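Local coordinates for Tat pathway signal sequence domain protein (Parabacteroides merdae, PDB 4Q9A) that probably hydrolyses ester or acyl bonds, as a putative GDSL-like lipase of the SGNH hydrolase clan whose natural substrate is not established, at residues L99-G104 against I143-P148; D107-L112 against S160-M165; I183-Q188 against M223-L228. All coordinates share one frame; numbering follows the deposited sequence.

Interaction 1 of 3, residues L99-G104 against I143-P148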
ATOM      1  N   LEU A  99     -10.209  -9.595  14.615  1.00 44.18           N
ATOM      2  CA  LEU A  99     -10.407  -8.213  15.035  1.00 42.73           C
ATOM      3  C   LEU A  99      -9.069  -7.614  15.488  1.00 43.01           C
ATOM      4  O   LEU A  99      -8.354  -8.223  16.262  1.00 41.76           O
ATOM      5  CB  LEU A  99     -11.480  -8.154  16.156  1.00 43.58           C
ATOM      6  CG  LEU A  99     -11.634  -6.852  16.943  1.00 47.96           C
ATOM      7  CD1 LEU A  99     -12.288  -5.757  16.109  1.00 47.87           C
ATOM      8  CD2 LEU A  99     -12.393  -7.095  18.199  1.00 50.92           C
ATOM      9  N   SER A 100      -8.742  -6.426  14.986  1.00 39.50           N
ATOM     10  CA  SER A 100      -7.499  -5.726  15.290  1.00 39.16           C
ATOM     11  C   SER A 100      -7.818  -4.421  16.014  1.00 45.83           C
ATOM     12  O   SER A 100      -8.689  -3.655  15.578  1.00 46.53           O
ATOM     13  CB  SER A 100      -6.684  -5.475  14.022  1.00 39.40           C
ATOM     14  OG  SER A 100      -5.591  -4.612  14.284  1.00 44.42           O
ATOM     15  N   ILE A 101      -7.133  -4.191  17.144  1.00 41.79           N
ATOM     16  CA  ILE A 101      -7.357  -3.006  17.964  1.00 40.95           C
ATOM     17  C   ILE A 101      -6.040  -2.273  18.207  1.00 45.50           C
ATOM     18  O   ILE A 101      -5.061  -2.877  18.654  1.00 44.71           O
ATOM     19  CB  ILE A 101      -8.078  -3.366  19.309  1.00 43.55           C
ATOM     20  CG1 ILE A 101      -9.430  -4.071  19.038  1.00 43.63           C
ATOM     21  CG2 ILE A 101      -8.253  -2.110  20.226  1.00 42.26           C
ATOM     22  CD1 ILE A 101      -9.909  -4.956  20.118  1.00 55.65           C
ATOM     23  N   LEU A 102      -6.037  -0.967  17.919  1.00 43.15           N
ATOM     24  CA  LEU A 102      -4.920  -0.060  18.180  1.00 44.17           C
ATOM     25  C   LEU A 102      -5.518   1.147  18.880  1.00 49.66           C
ATOM     26  O   LEU A 102      -6.187   1.959  18.245  1.00 48.28           O
ATOM     27  CB  LEU A 102      -4.138   0.322  16.892  1.00 43.87           C
ATOM     28  CG  LEU A 102      -3.068   1.422  17.019  1.00 48.97           C
ATOM     29  CD1 LEU A 102      -1.932   1.015  17.977  1.00 50.38           C
ATOM     30  CD2 LEU A 102      -2.504   1.796  15.674  1.00 50.52           C
ATOM     31  N   ILE A 103      -5.338   1.224  20.197  1.00 49.04           N
ATOM     32  CA  ILE A 103      -5.890   2.299  21.012  1.00 50.49           C
ATOM     33  C   ILE A 103      -4.964   2.548  22.217  1.00 57.83           C
ATOM     34  O   ILE A 103      -4.347   1.594  22.733  1.00 58.95           O
ATOM     35  CB  ILE A 103      -7.370   1.963  21.412  1.00 53.78           C
ATOM     36  CG1 ILE A 103      -8.211   3.213  21.687  1.00 55.17           C
ATOM     37  CG2 ILE A 103      -7.511   0.902  22.493  1.00 54.77           C
ATOM     38  CD1 ILE A 103      -8.828   3.852  20.422  1.00 59.89           C
ATOM     39  N   GLY A 104      -4.852   3.822  22.620  1.00 53.18           N
ATOM     40  CA  GLY A 104      -4.034   4.198  23.760  1.00 52.83           C
ATOM     41  C   GLY A 104      -3.329   5.530  23.701  1.00 56.88           C
ATOM     42  O   GLY A 104      -3.077   6.132  24.749  1.00 57.74           O
ATOM     43  N   ILE A 143      -8.248 -12.014  18.317  1.00 47.03           N
ATOM     44  CA  ILE A 143      -7.883 -10.617  18.538  1.00 45.68           C
ATOM     45  C   ILE A 143      -6.363 -10.395  18.295  1.00 49.13           C
ATOM     46  O   ILE A 143      -5.511 -11.197  18.704  1.00 49.87           O
ATOM     47  CB  ILE A 143      -8.316 -10.102  19.942  1.00 48.88           C
ATOM     48  CG1 ILE A 143      -9.779 -10.432  20.240  1.00 48.83           C
ATOM     49  CG2 ILE A 143      -8.058  -8.594  20.076  1.00 49.91           C
ATOM     50  CD1 ILE A 143     -10.199 -10.188  21.675  1.00 55.36           C
ATOM     51  N   VAL A 144      -6.070  -9.278  17.604  1.00 43.20           N
ATOM     52  CA  VAL A 144      -4.769  -8.712  17.299  1.00 41.34           C
ATOM     53  C   VAL A 144      -4.762  -7.391  18.040  1.00 45.64           C
ATOM     54  O   VAL A 144      -5.429  -6.450  17.613  1.00 43.92           O
ATOM     55  CB  VAL A 144      -4.471  -8.535  15.776  1.00 42.68           C
ATOM     56  CG1 VAL A 144      -3.036  -8.102  15.557  1.00 41.98           C
ATOM     57  CG2 VAL A 144      -4.760  -9.794  14.991  1.00 42.48           C
ATOM     58  N   LEU A 145      -4.083  -7.349  19.193  1.00 44.43           N
ATOM     59  CA  LEU A 145      -3.942  -6.139  19.994  1.00 44.07           C
ATOM     60  C   LEU A 145      -2.604  -5.495  19.645  1.00 50.67           C
ATOM     61  O   LEU A 145      -1.571  -6.160  19.715  1.00 52.09           O
ATOM     62  CB  LEU A 145      -4.073  -6.441  21.494  1.00 43.98           C
ATOM     63  CG  LEU A 145      -4.250  -5.221  22.398  1.00 47.63           C
ATOM     64  CD1 LEU A 145      -5.588  -4.519  22.160  1.00 46.24           C
ATOM     65  CD2 LEU A 145      -4.087  -5.598  23.841  1.00 50.69           C
ATOM     66  N   CYS A 146      -2.635  -4.226  19.209  1.00 47.68           N
ATOM     67  CA  CYS A 146      -1.463  -3.464  18.771  1.00 48.44           C
ATOM     68  C   CYS A 146      -0.913  -2.566  19.882  1.00 52.38           C
ATOM     69  O   CYS A 146      -1.681  -1.995  20.677  1.00 52.79           O
ATOM     70  CB  CYS A 146      -1.811  -2.639  17.539  1.00 49.03           C
ATOM     71  SG  CYS A 146      -2.383  -3.609  16.122  1.00 52.79           S
ATOM     72  N   GLU A 147       0.418  -2.416  19.903  1.00 48.02           N
ATOM     73  CA  GLU A 147       1.110  -1.580  20.882  1.00 48.49           C
ATOM     74  C   GLU A 147       0.945  -0.087  20.531  1.00 52.18           C
ATOM     75  O   GLU A 147       1.383   0.323  19.441  1.00 50.70           O
ATOM     76  CB  GLU A 147       2.620  -1.951  20.970  1.00 50.08           C
ATOM     77  CG  GLU A 147       3.363  -1.293  22.122  1.00 55.69           C
ATOM     78  CD  GLU A 147       4.841  -1.606  22.248  1.00 74.75           C
ATOM     79  OE1 GLU A 147       5.510  -1.800  21.207  1.00 58.28           O
ATOM     80  OE2 GLU A 147       5.340  -1.627  23.397  1.00 72.12           O
ATOM     81  N   PRO A 148       0.375   0.748  21.450  1.00 48.94           N
ATOM     82  CA  PRO A 148       0.347   2.209  21.199  1.00 48.56           C
ATOM     83  C   PRO A 148       1.795   2.736  21.196  1.00 55.80           C
ATOM     84  O   PRO A 148       2.642   2.168  21.902  1.00 57.63           O
ATOM     85  CB  PRO A 148      -0.494   2.756  22.349  1.00 50.44           C
ATOM     86  CG  PRO A 148      -0.374   1.751  23.425  1.00 55.79           C
ATOM     87  CD  PRO A 148      -0.135   0.416  22.796  1.00 50.66           C
TER
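Ile-101 sits against Ile-143 and Leu-145, neighbours on the same face of the adjoining parallel strand, and fills the hollow between them. Its CG1 lies beside the backbone N (chi1 -58°), and from there CD1 meets CG2 of Ile-143 at 4.1 Å, while its CB packs 4.0 Å from CD1 of Leu-145. Helix 120-137 covers this face, with Leu-131 and Lys-135 touching Ile-143.

Ser-100 and Val-144 occupy the reverse face, CB facing CB at 4.2 Å. Ser-100 OG passes near Cys-146 SG at 3.8 Å, but its hydrogen bond goes to NE1 of Trp-222 on helix 212-226. Further along, Leu-102 has CG anti to its backbone N (chi1 172°), and its CD1 bump comes within 3.7 Å of Cys-146 CB and also touches Glu-147 O. Gly-104 has no side chain, and the edge of Pro-148 comes up there, CB 4.1 Å from Gly-104 CA, with CG against Ile-103 O.

A parallel ladder holds these shapes in step: Val-144 N gives to Leu-99 O, Ile-101 N to Val-144 O, and Cys-146 N to Ile-101 O at 2.8 Å. Neighbouring strands with one face under helix 120-137 and the other under helix 212-226 form the core of the three-layer alpha/beta/alpha fold typical of SGNH hydrolases.

Interaction 2 of 3, residues D107-L112 against S160-M165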
ATOM      1  N   ASP A 107      -5.728   8.285  24.866  1.00 58.90           N
ATOM      2  CA  ASP A 107      -5.971   7.976  26.268  1.00 59.13           C
ATOM      3  C   ASP A 107      -4.912   8.597  27.187  1.00 65.18           C
ATOM      4  O   ASP A 107      -5.069   8.597  28.424  1.00 66.15           O
ATOM      5  CB  ASP A 107      -5.991   6.459  26.435  1.00 59.76           C
ATOM      6  CG  ASP A 107      -7.100   5.809  25.653  1.00 62.43           C
ATOM      7  OD1 ASP A 107      -6.953   5.678  24.412  1.00 62.57           O
ATOM      8  OD2 ASP A 107      -8.135   5.481  26.265  1.00 64.68           O
ATOM      9  N   TYR A 108      -3.820   9.097  26.577  1.00 61.87           N
ATOM     10  CA  TYR A 108      -2.762   9.819  27.265  1.00 62.73           C
ATOM     11  C   TYR A 108      -2.708  11.253  26.725  1.00 68.55           C
ATOM     12  O   TYR A 108      -2.828  12.202  27.497  1.00 68.67           O
ATOM     13  CB  TYR A 108      -1.398   9.112  27.142  1.00 62.80           C
ATOM     14  CG  TYR A 108      -0.316   9.848  27.896  1.00 65.94           C
ATOM     15  CD1 TYR A 108      -0.228   9.768  29.281  1.00 68.83           C
ATOM     16  CD2 TYR A 108       0.574  10.694  27.233  1.00 67.57           C
ATOM     17  CE1 TYR A 108       0.736  10.487  29.990  1.00 70.94           C
ATOM     18  CE2 TYR A 108       1.536  11.426  27.931  1.00 70.20           C
ATOM     19  CZ  TYR A 108       1.625  11.305  29.311  1.00 78.41           C
ATOM     20  OH  TYR A 108       2.580  12.001  30.012  1.00 78.67           O
ATOM     21  N   TRP A 109      -2.543  11.405  25.399  1.00 65.66           N
ATOM     22  CA  TRP A 109      -2.408  12.695  24.733  1.00 66.57           C
ATOM     23  C   TRP A 109      -3.512  13.705  25.086  1.00 69.31           C
ATOM     24  O   TRP A 109      -3.212  14.881  25.309  1.00 70.67           O
ATOM     25  CB  TRP A 109      -2.374  12.493  23.217  1.00 64.84           C
ATOM     26  CG  TRP A 109      -1.823  13.649  22.433  1.00 67.13           C
ATOM     27  CD1 TRP A 109      -1.073  14.689  22.903  1.00 71.43           C
ATOM     28  CD2 TRP A 109      -1.915  13.828  21.017  1.00 66.71           C
ATOM     29  NE1 TRP A 109      -0.717  15.521  21.868  1.00 71.34           N
ATOM     30  CE2 TRP A 109      -1.213  15.010  20.696  1.00 71.63           C
ATOM     31  CE3 TRP A 109      -2.506  13.087  19.978  1.00 66.96           C
ATOM     32  CZ2 TRP A 109      -1.105  15.479  19.384  1.00 70.67           C
ATOM     33  CZ3 TRP A 109      -2.394  13.554  18.678  1.00 68.12           C
ATOM     34  CH2 TRP A 109      -1.695  14.730  18.390  1.00 69.58           C
ATOM     35  N   HIS A 110      -4.768  13.255  25.148  1.00 62.77           N
ATOM     36  CA  HIS A 110      -5.888  14.150  25.421  1.00 62.40           C
ATOM     37  C   HIS A 110      -5.893  14.668  26.871  1.00 67.36           C
ATOM     38  O   HIS A 110      -6.637  15.605  27.161  1.00 66.89           O
ATOM     39  CB  HIS A 110      -7.213  13.491  25.044  1.00 61.65           C
ATOM     40  CG  HIS A 110      -7.389  13.325  23.568  1.00 62.87           C
ATOM     41  ND1 HIS A 110      -8.555  12.834  23.040  1.00 63.53           N
ATOM     42  CD2 HIS A 110      -6.536  13.602  22.555  1.00 63.79           C
ATOM     43  CE1 HIS A 110      -8.382  12.821  21.733  1.00 61.58           C
ATOM     44  NE2 HIS A 110      -7.185  13.280  21.395  1.00 62.07           N
ATOM     45  N   THR A 111      -5.024  14.106  27.757  1.00 64.78           N
ATOM     46  CA  THR A 111      -4.862  14.601  29.133  1.00 66.28           C
ATOM     47  C   THR A 111      -4.068  15.899  29.055  1.00 70.67           C
ATOM     48  O   THR A 111      -4.210  16.773  29.911  1.00 71.73           O
ATOM     49  CB  THR A 111      -4.173  13.586  30.070  1.00 72.25           C
ATOM     50  OG1 THR A 111      -2.782  13.502  29.743  1.00 70.93           O
ATOM     51  CG2 THR A 111      -4.827  12.205  30.060  1.00 68.14           C
ATOM     52  N   LEU A 112      -3.245  16.017  27.998  1.00 65.90           N
ATOM     53  CA  LEU A 112      -2.420  17.187  27.729  1.00 65.95           C
ATOM     54  C   LEU A 112      -3.164  18.204  26.863  1.00 69.75           C
ATOM     55  O   LEU A 112      -3.082  19.398  27.146  1.00 70.95           O
ATOM     56  CB  LEU A 112      -1.092  16.792  27.029  1.00 64.48           C
ATOM     57  CG  LEU A 112      -0.244  15.638  27.608  1.00 67.75           C
ATOM     58  CD1 LEU A 112       0.846  15.232  26.639  1.00 66.46           C
ATOM     59  CD2 LEU A 112       0.363  16.001  28.942  1.00 69.75           C
ATOM     60  N   SER A 160       9.541  15.734  28.124  1.00 65.30           N
ATOM     61  CA  SER A 160       9.234  15.993  29.532  1.00 65.01           C
ATOM     62  C   SER A 160       7.748  15.722  29.873  1.00 68.19           C
ATOM     63  O   SER A 160       7.439  15.312  30.994  1.00 69.70           O
ATOM     64  CB  SER A 160       9.578  17.437  29.874  1.00 67.74           C
ATOM     65  OG  SER A 160       8.921  18.331  28.990  1.00 69.03           O
ATOM     66  N   LYS A 161       6.841  15.955  28.912  1.00 62.01           N
ATOM     67  CA  LYS A 161       5.392  15.805  29.091  1.00 60.47           C
ATOM     68  C   LYS A 161       4.875  14.413  28.695  1.00 62.44           C
ATOM     69  O   LYS A 161       3.674  14.169  28.829  1.00 60.97           O
ATOM     70  CB  LYS A 161       4.635  16.891  28.280  1.00 61.67           C
ATOM     71  CG  LYS A 161       4.995  18.333  28.654  1.00 63.64           C
ATOM     72  CD  LYS A 161       3.804  19.274  28.605  1.00 67.21           C
ATOM     73  CE  LYS A 161       4.166  20.665  29.088  1.00 75.02           C
ATOM     74  NZ  LYS A 161       3.745  20.923  30.505  1.00 75.29           N
ATOM     75  N   TRP A 162       5.761  13.492  28.246  1.00 59.64           N
ATOM     76  CA  TRP A 162       5.327  12.167  27.788  1.00 58.79           C
ATOM     77  C   TRP A 162       5.966  10.983  28.492  1.00 65.12           C
ATOM     78  O   TRP A 162       5.268  10.014  28.794  1.00 64.20           O
ATOM     79  CB  TRP A 162       5.611  12.018  26.288  1.00 56.35           C
ATOM     80  CG  TRP A 162       4.562  12.638  25.426  1.00 56.95           C
ATOM     81  CD1 TRP A 162       4.407  13.961  25.141  1.00 60.46           C
ATOM     82  CD2 TRP A 162       3.494  11.956  24.770  1.00 55.97           C
ATOM     83  NE1 TRP A 162       3.310  14.147  24.340  1.00 59.41           N
ATOM     84  CE2 TRP A 162       2.726  12.931  24.099  1.00 60.20           C
ATOM     85  CE3 TRP A 162       3.117  10.603  24.669  1.00 56.44           C
ATOM     86  CZ2 TRP A 162       1.607  12.599  23.328  1.00 59.04           C
ATOM     87  CZ3 TRP A 162       2.001  10.276  23.918  1.00 57.37           C
ATOM     88  CH2 TRP A 162       1.267  11.264  23.246  1.00 58.30           C
ATOM     89  N   TYR A 163       7.287  11.014  28.681  1.00 64.33           N
ATOM     90  CA  TYR A 163       8.029   9.878  29.218  1.00 64.86           C
ATOM     91  C   TYR A 163       8.508  10.138  30.649  1.00 70.13           C
ATOM     92  O   TYR A 163       8.850  11.281  30.977  1.00 70.72           O
ATOM     93  CB  TYR A 163       9.206   9.533  28.284  1.00 66.11           C
ATOM     94  CG  TYR A 163       8.828   9.623  26.818  1.00 68.27           C
ATOM     95  CD1 TYR A 163       8.108   8.604  26.197  1.00 68.79           C
ATOM     96  CD2 TYR A 163       9.114  10.766  26.073  1.00 70.07           C
ATOM     97  CE1 TYR A 163       7.708   8.707  24.862  1.00 67.58           C
ATOM     98  CE2 TYR A 163       8.726  10.876  24.735  1.00 70.19           C
ATOM     99  CZ  TYR A 163       8.023   9.843  24.133  1.00 76.04           C
ATOM    100  OH  TYR A 163       7.659   9.951  22.811  1.00 76.25           O
ATOM    101  N   PRO A 164       8.481   9.108  31.539  1.00 66.16           N
ATOM    102  CA  PRO A 164       8.137   7.687  31.299  1.00 64.14           C
ATOM    103  C   PRO A 164       6.652   7.323  31.395  1.00 63.31           C
ATOM    104  O   PRO A 164       6.307   6.156  31.202  1.00 61.76           O
ATOM    105  CB  PRO A 164       8.907   6.971  32.415  1.00 67.57           C
ATOM    106  CG  PRO A 164       8.892   7.949  33.559  1.00 73.62           C
ATOM    107  CD  PRO A 164       8.952   9.320  32.924  1.00 69.19           C
HETATM  108  N   MSE A 165       5.788   8.301  31.707  1.00 57.62           N
HETATM  109  CA  MSE A 165       4.339   8.135  31.890  1.00 55.67           C
HETATM  110  C   MSE A 165       3.693   7.247  30.837  1.00 58.37           C
HETATM  111  O   MSE A 165       2.997   6.288  31.186  1.00 58.18           O
HETATM  112  CB  MSE A 165       3.630   9.497  31.851  1.00 57.73           C
HETATM  113  CG  MSE A 165       3.856  10.365  33.075  1.00 66.01           C
HETATM  114 SE   MSE A 165       5.622  11.145  33.100  0.75 73.97          SE
HETATM  115  CE  MSE A 165       5.469  12.494  31.692  1.00 69.30           C
TER
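Tyr-108 and Trp-109 of helix 106-113 meet Trp-162 in an aromatic cluster that joins two excursions following neighbouring strands of the sheet. The dense part centres on the Trp-162 indole. Tyr-108 puts CE2 3.6 Å above its plane, off toward the rim, with the two rings inclined at 58°. Trp-109 takes the far end of the indole: CZ2 of Trp-162 lies over a face of the Trp-109 ring, 3.4 Å from its CD1. Phe-166 adds an edge-to-face partner to Trp-162, and Phe-169 meets Tyr-108. An alanine in place of Trp-162 would probably open a gap beside Tyr-108 and Trp-109, leaving Trp-109 the freer to turn, since Tyr-108 keeps its bond to Lys-161 O.

The margin is thinner and faces solvent. There Leu-112 brings CD1 to 3.5 Å from Trp-162 NE1, Lys-161 leads its amine away from the helix, and selenomethionine Met-165 sets CB 3.6 Å from Tyr-108 CE1 and curls its CE round to the Tyr-108 hydroxyl. One hydrogen bond crosses the contact. Tyr-108 OH donates to Lys-161 O over 2.7 Å, approaching from above the carbonyl plane and 37° out of it, while that oxygen lies at the edge of the tyrosine ring.

Interaction 3 of 3, residues I183-Q188 against M223-L228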
ATOM      1  N   ILE A 183      -2.796 -11.859  19.926  1.00 46.15           N
ATOM      2  CA  ILE A 183      -1.574 -11.560  19.175  1.00 45.59           C
ATOM      3  C   ILE A 183      -1.211 -10.108  19.556  1.00 49.94           C
ATOM      4  O   ILE A 183      -2.116  -9.278  19.766  1.00 48.44           O
ATOM      5  CB  ILE A 183      -1.704 -11.790  17.631  1.00 46.26           C
ATOM      6  CG1 ILE A 183      -2.041 -13.279  17.300  1.00 46.09           C
ATOM      7  CG2 ILE A 183      -0.484 -11.249  16.847  1.00 43.51           C
ATOM      8  CD1 ILE A 183      -0.916 -14.180  16.890  1.00 46.86           C
ATOM      9  N   PHE A 184       0.097  -9.830  19.697  1.00 45.99           N
ATOM     10  CA  PHE A 184       0.554  -8.508  20.071  1.00 45.05           C
ATOM     11  C   PHE A 184       1.528  -7.934  19.005  1.00 49.73           C
ATOM     12  O   PHE A 184       2.563  -8.540  18.699  1.00 50.48           O
ATOM     13  CB  PHE A 184       1.169  -8.552  21.476  1.00 47.07           C
ATOM     14  CG  PHE A 184       1.471  -7.188  22.042  1.00 48.62           C
ATOM     15  CD1 PHE A 184       0.441  -6.322  22.410  1.00 51.46           C
ATOM     16  CD2 PHE A 184       2.783  -6.754  22.184  1.00 51.61           C
ATOM     17  CE1 PHE A 184       0.724  -5.042  22.913  1.00 53.02           C
ATOM     18  CE2 PHE A 184       3.067  -5.478  22.686  1.00 54.96           C
ATOM     19  CZ  PHE A 184       2.035  -4.635  23.062  1.00 52.95           C
ATOM     20  N   VAL A 185       1.170  -6.784  18.409  1.00 44.85           N
ATOM     21  CA  VAL A 185       2.039  -6.149  17.408  1.00 43.87           C
ATOM     22  C   VAL A 185       2.878  -5.083  18.159  1.00 47.84           C
ATOM     23  O   VAL A 185       2.310  -4.117  18.679  1.00 46.02           O
ATOM     24  CB  VAL A 185       1.300  -5.585  16.154  1.00 46.19           C
ATOM     25  CG1 VAL A 185       2.292  -5.362  15.018  1.00 46.14           C
ATOM     26  CG2 VAL A 185       0.179  -6.507  15.687  1.00 44.80           C
ATOM     27  N   PRO A 186       4.215  -5.291  18.307  1.00 46.77           N
ATOM     28  CA  PRO A 186       5.028  -4.342  19.094  1.00 47.34           C
ATOM     29  C   PRO A 186       5.564  -3.180  18.256  1.00 51.09           C
ATOM     30  O   PRO A 186       6.775  -3.092  17.987  1.00 52.32           O
ATOM     31  CB  PRO A 186       6.153  -5.228  19.635  1.00 49.76           C
ATOM     32  CG  PRO A 186       6.299  -6.323  18.613  1.00 53.68           C
ATOM     33  CD  PRO A 186       5.047  -6.401  17.793  1.00 48.61           C
ATOM     34  N   PHE A 187       4.656  -2.276  17.866  1.00 45.99           N
ATOM     35  CA  PHE A 187       4.953  -1.130  17.012  1.00 45.74           C
ATOM     36  C   PHE A 187       6.105  -0.263  17.522  1.00 51.89           C
ATOM     37  O   PHE A 187       6.923   0.150  16.707  1.00 54.25           O
ATOM     38  CB  PHE A 187       3.711  -0.270  16.804  1.00 47.02           C
ATOM     39  CG  PHE A 187       2.654  -0.851  15.890  1.00 48.42           C
ATOM     40  CD1 PHE A 187       3.009  -1.562  14.748  1.00 52.02           C
ATOM     41  CD2 PHE A 187       1.311  -0.594  16.108  1.00 51.17           C
ATOM     42  CE1 PHE A 187       2.039  -2.041  13.869  1.00 52.78           C
ATOM     43  CE2 PHE A 187       0.338  -1.086  15.233  1.00 53.95           C
ATOM     44  CZ  PHE A 187       0.709  -1.800  14.115  1.00 52.11           C
ATOM     45  N   GLN A 188       6.215  -0.034  18.845  1.00 47.68           N
ATOM     46  CA  GLN A 188       7.280   0.785  19.423  1.00 47.56           C
ATOM     47  C   GLN A 188       8.673   0.244  19.058  1.00 53.08           C
ATOM     48  O   GLN A 188       9.496   1.022  18.572  1.00 53.19           O
ATOM     49  CB  GLN A 188       7.121   0.935  20.954  1.00 48.80           C
ATOM     50  CG  GLN A 188       7.887   2.105  21.581  1.00 34.91           C
ATOM     51  CD  GLN A 188       7.437   3.468  21.096  1.00 52.48           C
ATOM     52  OE1 GLN A 188       6.472   4.069  21.602  1.00 46.52           O
ATOM     53  NE2 GLN A 188       8.173   4.009  20.125  1.00 41.57           N
HETATM   54  N   MSE A 223       1.627  -8.012   9.627  1.00 38.10           N
HETATM   55  CA  MSE A 223       1.634  -9.266   8.874  1.00 37.31           C
HETATM   56  C   MSE A 223       2.573 -10.279   9.540  1.00 43.44           C
HETATM   57  O   MSE A 223       2.230 -11.450   9.638  1.00 42.44           O
HETATM   58  CB  MSE A 223       2.023  -9.023   7.418  1.00 38.88           C
HETATM   59  CG  MSE A 223       0.986  -8.237   6.643  1.00 44.10           C
HETATM   60 SE   MSE A 223      -0.735  -9.119   6.530  0.75 50.68          SE
HETATM   61  CE  MSE A 223      -0.285 -10.347   5.099  1.00 47.64           C
ATOM     62  N   GLU A 224       3.720  -9.799  10.064  1.00 42.63           N
ATOM     63  CA  GLU A 224       4.725 -10.600  10.758  1.00 43.32           C
ATOM     64  C   GLU A 224       4.215 -11.109  12.116  1.00 48.65           C
ATOM     65  O   GLU A 224       4.317 -12.305  12.358  1.00 51.26           O
ATOM     66  CB  GLU A 224       6.012  -9.800  10.952  1.00 44.81           C
ATOM     67  CG  GLU A 224       7.250 -10.667  11.092  1.00 59.67           C
ATOM     68  CD  GLU A 224       8.549  -9.906  10.906  1.00101.61           C
ATOM     69  OE1 GLU A 224       8.826  -9.459   9.767  1.00109.21           O
ATOM     70  OE2 GLU A 224       9.295  -9.768  11.903  1.00 97.37           O
ATOM     71  N   ALA A 225       3.694 -10.227  12.997  1.00 42.62           N
ATOM     72  CA  ALA A 225       3.213 -10.616  14.332  1.00 42.06           C
ATOM     73  C   ALA A 225       2.105 -11.672  14.263  1.00 46.24           C
ATOM     74  O   ALA A 225       2.090 -12.598  15.073  1.00 46.18           O
ATOM     75  CB  ALA A 225       2.719  -9.393  15.103  1.00 42.03           C
ATOM     76  N   THR A 226       1.194 -11.542  13.274  1.00 43.08           N
ATOM     77  CA  THR A 226       0.059 -12.450  13.063  1.00 41.79           C
ATOM     78  C   THR A 226       0.490 -13.755  12.396  1.00 44.36           C
ATOM     79  O   THR A 226      -0.244 -14.734  12.464  1.00 44.83           O
ATOM     80  CB  THR A 226      -1.033 -11.761  12.247  1.00 45.88           C
ATOM     81  OG1 THR A 226      -0.493 -11.333  10.993  1.00 48.33           O
ATOM     82  CG2 THR A 226      -1.670 -10.596  12.995  1.00 40.69           C
ATOM     83  N   GLY A 227       1.666 -13.753  11.772  1.00 39.64           N
ATOM     84  CA  GLY A 227       2.217 -14.900  11.067  1.00 40.66           C
ATOM     85  C   GLY A 227       1.585 -15.132   9.711  1.00 46.87           C
ATOM     86  O   GLY A 227       1.677 -16.240   9.167  1.00 47.58           O
ATOM     87  N   LEU A 228       0.933 -14.094   9.147  1.00 44.17           N
ATOM     88  CA  LEU A 228       0.262 -14.188   7.848  1.00 44.41           C
ATOM     89  C   LEU A 228       1.217 -13.807   6.657  1.00 51.82           C
ATOM     90  O   LEU A 228       0.751 -13.281   5.633  1.00 52.39           O
ATOM     91  CB  LEU A 228      -1.022 -13.329   7.853  1.00 42.78           C
ATOM     92  CG  LEU A 228      -2.079 -13.690   8.904  1.00 46.33           C
ATOM     93  CD1 LEU A 228      -3.035 -12.536   9.146  1.00 45.52           C
ATOM     94  CD2 LEU A 228      -2.838 -14.931   8.525  1.00 45.86           C
TER
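Ala-225, near the end of helix 212-226, presses its methyl onto strand 183-185 and has more surface buried by this contact than any other residue. Its CB meets Val-185 CG2 at 3.9 Å and also rests 3.7 Å from Phe-184 O, so a single methyl spans side chain and backbone of the strand. Ile-183 comes next. Its CG2, anti to the backbone N, is the branch turned to the helix, 3.4 Å from Ala-225 O and 4.1 Å from Ala-225 CB. Thr-226 contributes the third surface through CG2, which touches Ile-183 CG2 at 4.1 Å, whereas its hydroxyl is hydrogen-bonded within the helix to Trp-222 O.

Just past these residues the helix ends in a Schellman motif, with Leu-228 N bonded to Met-223 O (3.0 Å), Gly-227 N to Glu-224 O, and Gly-227 at positive phi. After Val-185 the chain passes through an inverse gamma turn centred on Pro-186 and enters helix 187-194. The chain's last long helix thus packs on an outermost strand of the sheet within this chain. No hydrogen bond passes between the two segments; methyls meet methyls and carbonyl oxygens, so the contact is likely to depend on shape more than on directional bonds.

Two of the three contacts lie on one parallel sheet, and the third joins chain segments that follow two of its strands. Interactions 1 and 3, centres about 10 Å apart, are continuous through strand 142-146: Leu-145 N approaches Ile-183 O and Glu-147 N approaches Val-185 O, both at 2.8 Å as probable hydrogen bonds. Glu-147 OE1 also accepts from Gln-188 N. Interaction 2 lies about 19 Å from interaction 1 and about 25 Å from interaction 3, centre to centre. Between 1 and 2, the turn from Gly-104 to Asp-107 is consistent with the conserved block III (GxND) of SGNH hydrolases, and His-110 makes a weak hydrogen bond to phosphorylated Ser-28, probably the family's nucleophile position.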